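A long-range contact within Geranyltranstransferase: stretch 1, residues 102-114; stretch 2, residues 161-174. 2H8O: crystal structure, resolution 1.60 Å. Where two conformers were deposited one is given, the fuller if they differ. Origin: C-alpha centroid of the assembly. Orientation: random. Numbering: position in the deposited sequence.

Stretch 1, residues 102-114: GDAEAGLHVGAAL
Stretch 2 (161-174) LAFDIIASDDNPLA

Two helices of one chain pack nearly antiparallel here, and the loop that leaves the second runs on toward the N-terminal start of the first. Helix 104-114 and helix 161-167 run at 171° between their N-to-C directions, with axes approaching to 8.2 Å. The register is set by A113 CA to A162 CA at 4.2 Å, V110 CA to I166 CA at 5.7 Å and A106 CA to P172 CA at 5.4 Å. Both helices hold phi/psi near -60/-42 until A167 (-87/-16). S168 (-60/151) then opens a type I turn through D169 (-64/-23) and D170 (-79/-2), with N171 N donating to S168 O at 3.0 Å. N171 (-89/110) leads into a tight bend at P172 (-79/83), where L173 N donates weakly to N171 O at 2.8 Å; L173 (-154/138) is extended.

Among the register pairs, the backbones come closest where alanine faces alanine. A113 CB points toward the second helix, 3.6 Å from I166 CG1, 3.8 Å from I165 CG2 and 4.4 Å from A162 CB. A162 CB, itself directed sideways, sits 3.3 Å from A113 O, which accompanies the short CA separation. I165 and I166 share the m,t rotamer (chi1 -66° and -70°, chi2 163° and 172°). I165 points toward the first helix, with I165 CG2 3.2 Å from H109 O; I166 leaves sideways. G107 and G111 lie off this surface, since a CB on either would point away.

No hydrogen bond joins the stretches directly; the polar side chains are fixed largely from within their own stretch. N171 has chi1 -179° (t) and chi2 13°, its CB sideways but its amide end nearer the first helix. N171 ND2 donates to I166 O at 2.8 Å and 171°, tying the loop back to its helix and leaving N171 OD1 3.3 Å from A106 CA and 3.6 Å from H109 CB. OD1 is buried without a hydrogen-bonding partner, a polar cost. V110 (chi1 176°, t) brings V110 CG2 to 3.9 Å from N171 ND2.

H109 points toward the second stretch with chi1 -84° (m) and chi2 66°. This lets H109 ND1 donate to E105 O, one turn back, at 3.0 Å, while D170 O lies over one ring face. H109 NE2 is 3.3 Å from D170 O, too poorly angled for a hydrogen bond. Water links them instead: one molecule donates to E105 OE2 (2.8 Å) and D170 O (2.6 Å), another to D170 OD2 (3.0 Å) while bonding H109 NE2 (3.3 Å). D170 adopts p (chi1 68°, chi2 1°); its CB leaves sideways but its end comes nearer, D170 OD1 lying 4.0 Å from H109 CD2.

D103 uses chi1 -172° (t) to cap helix 104-114: D103 OD1 accepts from A106 N at 3.1 Å and, weakly, from E105 N at 2.8 Å. P172, C-gamma endo, covers this end, with P172 CG 4.0 Å from D103 OD1 and 3.7 Å from E105 OE1. E105 is extended (t,t). A106 CB packs 3.6 Å from P172 O and 4.3 Å from L173 CD1, with L173 in t,p.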

# COMPACT_ATOMS: atom_id res chain seq x y z
N GLY A 102 0.05 7.37 -25.60
CA GLY A 102 0.42 8.05 -24.36
C GLY A 102 1.91 8.17 -24.19
O GLY A 102 2.68 7.71 -25.04
N ASP A 103 2.31 8.81 -23.09
CA ASP A 103 3.70 9.09 -22.77
C ASP A 103 4.39 7.80 -22.30
O ASP A 103 4.04 7.24 -21.25
CB ASP A 103 3.75 10.17 -21.68
CG ASP A 103 5.14 10.67 -21.41
OD1 ASP A 103 6.02 9.86 -21.06
OD2 ASP A 103 5.37 11.89 -21.55
N ALA A 104 5.38 7.35 -23.06
CA ALA A 104 6.08 6.10 -22.75
C ALA A 104 6.79 6.15 -21.41
O ALA A 104 6.93 5.12 -20.75
CB ALA A 104 7.09 5.78 -23.85
N GLU A 105 7.26 7.33 -20.99
CA GLU A 105 7.96 7.44 -19.71
C GLU A 105 6.96 7.23 -18.58
O GLU A 105 7.26 6.55 -17.61
CB GLU A 105 8.67 8.80 -19.56
CG GLU A 105 9.53 8.93 -18.31
CD GLU A 105 10.28 10.25 -18.21
OE1 GLU A 105 10.06 11.16 -19.05
OE2 GLU A 105 11.13 10.37 -17.29
N ALA A 106 5.76 7.80 -18.72
CA ALA A 106 4.71 7.55 -17.73
C ALA A 106 4.33 6.06 -17.72
O ALA A 106 4.18 5.44 -16.65
CB ALA A 106 3.52 8.43 -18.02
N GLY A 107 4.23 5.48 -18.90
CA GLY A 107 4.01 4.03 -19.02
C GLY A 107 5.05 3.18 -18.31
O GLY A 107 4.71 2.21 -17.62
N LEU A 108 6.31 3.57 -18.46
CA LEU A 108 7.40 2.86 -17.80
C LEU A 108 7.31 2.97 -16.27
O LEU A 108 7.48 1.98 -15.55
CB LEU A 108 8.74 3.39 -18.30
CG LEU A 108 9.97 2.61 -17.86
CD1 LEU A 108 9.98 1.22 -18.46
CD2 LEU A 108 11.24 3.38 -18.21
N HIS A 109 7.01 4.17 -15.77
CA HIS A 109 6.89 4.39 -14.32
C HIS A 109 5.72 3.60 -13.76
O HIS A 109 5.85 2.93 -12.73
CB HIS A 109 6.75 5.88 -14.01
CG HIS A 109 8.07 6.57 -13.94
ND1 HIS A 109 8.88 6.71 -15.05
CD2 HIS A 109 8.77 7.05 -12.90
CE1 HIS A 109 10.02 7.27 -14.68
NE2 HIS A 109 9.98 7.49 -13.38
N VAL A 110 4.56 3.68 -14.42
CA VAL A 110 3.38 2.92 -13.94
C VAL A 110 3.61 1.41 -14.03
O VAL A 110 3.23 0.68 -13.11
CB VAL A 110 2.11 3.35 -14.66
CG1 VAL A 110 0.92 2.50 -14.24
CG2 VAL A 110 1.87 4.83 -14.39
N GLY A 111 4.26 0.94 -15.09
CA GLY A 111 4.63 -0.48 -15.20
C GLY A 111 5.53 -0.90 -14.04
O GLY A 111 5.34 -1.97 -13.46
N ALA A 112 6.52 -0.07 -13.71
CA ALA A 112 7.41 -0.38 -12.59
C ALA A 112 6.65 -0.47 -11.27
O ALA A 112 6.89 -1.35 -10.46
CB ALA A 112 8.56 0.64 -12.48
N ALA A 113 5.74 0.48 -11.05
CA ALA A 113 4.89 0.47 -9.87
C ALA A 113 4.10 -0.82 -9.79
O ALA A 113 4.06 -1.47 -8.73
CB ALA A 113 3.93 1.63 -9.90
N LEU A 114 3.47 -1.18 -10.90
CA LEU A 114 2.66 -2.40 -10.94
C LEU A 114 3.51 -3.64 -10.67
O LEU A 114 3.08 -4.58 -9.98
CB LEU A 114 1.93 -2.51 -12.27
CG LEU A 114 1.06 -3.75 -12.48
CD1 LEU A 114 -0.01 -3.88 -11.38
CD2 LEU A 114 0.44 -3.73 -13.88
N LEU A 161 5.68 1.36 -1.91
CA LEU A 161 6.46 2.01 -2.98
C LEU A 161 5.69 2.10 -4.30
O LEU A 161 5.86 3.08 -5.06
CB LEU A 161 7.79 1.25 -3.19
CG LEU A 161 8.85 2.06 -3.95
CD1 LEU A 161 9.35 3.20 -3.08
CD2 LEU A 161 9.96 1.14 -4.36
N ALA A 162 4.86 1.10 -4.60
CA ALA A 162 4.04 1.13 -5.82
C ALA A 162 3.26 2.44 -5.91
O ALA A 162 3.19 3.08 -6.96
CB ALA A 162 3.11 -0.07 -5.88
N PHE A 163 2.67 2.85 -4.79
CA PHE A 163 1.88 4.08 -4.76
C PHE A 163 2.73 5.35 -4.86
O PHE A 163 2.37 6.28 -5.58
CB PHE A 163 0.92 4.07 -3.58
CG PHE A 163 -0.15 3.04 -3.73
CD1 PHE A 163 -1.18 3.27 -4.60
CD2 PHE A 163 -0.07 1.81 -3.09
CE1 PHE A 163 -2.19 2.32 -4.78
CE2 PHE A 163 -1.05 0.87 -3.27
CZ PHE A 163 -2.10 1.11 -4.11
N ASP A 164 3.87 5.34 -4.18
CA ASP A 164 4.88 6.39 -4.36
C ASP A 164 5.26 6.56 -5.83
O ASP A 164 5.28 7.66 -6.34
CB ASP A 164 6.12 6.07 -3.51
CG ASP A 164 7.11 7.22 -3.45
OD1 ASP A 164 6.78 8.37 -3.83
OD2 ASP A 164 8.25 6.98 -2.98
N ILE A 165 5.57 5.46 -6.51
CA ILE A 165 6.03 5.52 -7.89
C ILE A 165 4.97 6.10 -8.81
O ILE A 165 5.26 6.92 -9.69
CB ILE A 165 6.45 4.13 -8.38
CG1 ILE A 165 7.67 3.64 -7.61
CG2 ILE A 165 6.73 4.13 -9.90
CD1 ILE A 165 7.90 2.15 -7.72
N ILE A 166 3.72 5.70 -8.60
CA ILE A 166 2.66 6.26 -9.44
C ILE A 166 2.47 7.76 -9.22
O ILE A 166 2.35 8.51 -10.19
CB ILE A 166 1.34 5.56 -9.21
CG1 ILE A 166 1.43 4.15 -9.78
CG2 ILE A 166 0.16 6.32 -9.86
CD1 ILE A 166 0.25 3.29 -9.44
N ALA A 167 2.45 8.20 -7.97
CA ALA A 167 2.04 9.57 -7.67
C ALA A 167 3.18 10.58 -7.74
O ALA A 167 2.93 11.79 -7.78
CB ALA A 167 1.35 9.63 -6.29
N SER A 168 4.42 10.07 -7.73
CA SER A 168 5.61 10.92 -7.65
C SER A 168 5.72 11.90 -8.81
O SER A 168 5.29 11.64 -9.92
CB SER A 168 6.89 10.08 -7.55
OG SER A 168 7.09 9.61 -6.23
N ASP A 169 6.36 13.04 -8.52
CA ASP A 169 6.55 14.06 -9.53
C ASP A 169 7.45 13.59 -10.67
O ASP A 169 7.34 14.12 -11.78
CB ASP A 169 7.14 15.33 -8.93
CG ASP A 169 6.17 16.06 -8.02
OD1 ASP A 169 4.94 15.82 -8.05
OD2 ASP A 169 6.68 16.91 -7.25
N ASP A 170 8.30 12.59 -10.43
CA ASP A 170 9.14 12.07 -11.53
C ASP A 170 8.41 11.11 -12.49
O ASP A 170 9.00 10.65 -13.47
CB ASP A 170 10.46 11.48 -11.03
CG ASP A 170 10.29 10.24 -10.23
OD1 ASP A 170 9.14 9.79 -10.06
OD2 ASP A 170 11.34 9.72 -9.76
N ASN A 171 7.14 10.82 -12.19
CA ASN A 171 6.24 10.19 -13.14
C ASN A 171 5.57 11.32 -13.92
O ASN A 171 4.78 12.08 -13.34
CB ASN A 171 5.16 9.37 -12.42
CG ASN A 171 4.22 8.67 -13.38
OD1 ASN A 171 4.49 8.60 -14.58
ND2 ASN A 171 3.10 8.15 -12.87
N PRO A 172 5.92 11.48 -15.22
CA PRO A 172 5.41 12.64 -15.95
C PRO A 172 3.98 12.44 -16.40
O PRO A 172 3.73 12.00 -17.52
CB PRO A 172 6.38 12.75 -17.15
CG PRO A 172 6.78 11.34 -17.41
CD PRO A 172 6.78 10.62 -16.07
N LEU A 173 3.05 12.71 -15.49
CA LEU A 173 1.63 12.43 -15.68
C LEU A 173 0.79 13.39 -14.83
O LEU A 173 1.13 13.68 -13.69
CB LEU A 173 1.36 10.98 -15.28
CG LEU A 173 -0.01 10.39 -15.60
CD1 LEU A 173 -0.23 10.38 -17.11
CD2 LEU A 173 -0.09 8.99 -15.00
N ALA A 174 -0.30 13.91 -15.40
CA ALA A 174 -1.15 14.88 -14.70
C ALA A 174 -1.72 14.26 -13.43
O ALA A 174 -1.98 13.06 -13.38
CB ALA A 174 -2.27 15.37 -15.59
O HOH W 1 10.94 11.69 -14.88
O HOH W 2 12.79 8.20 -11.85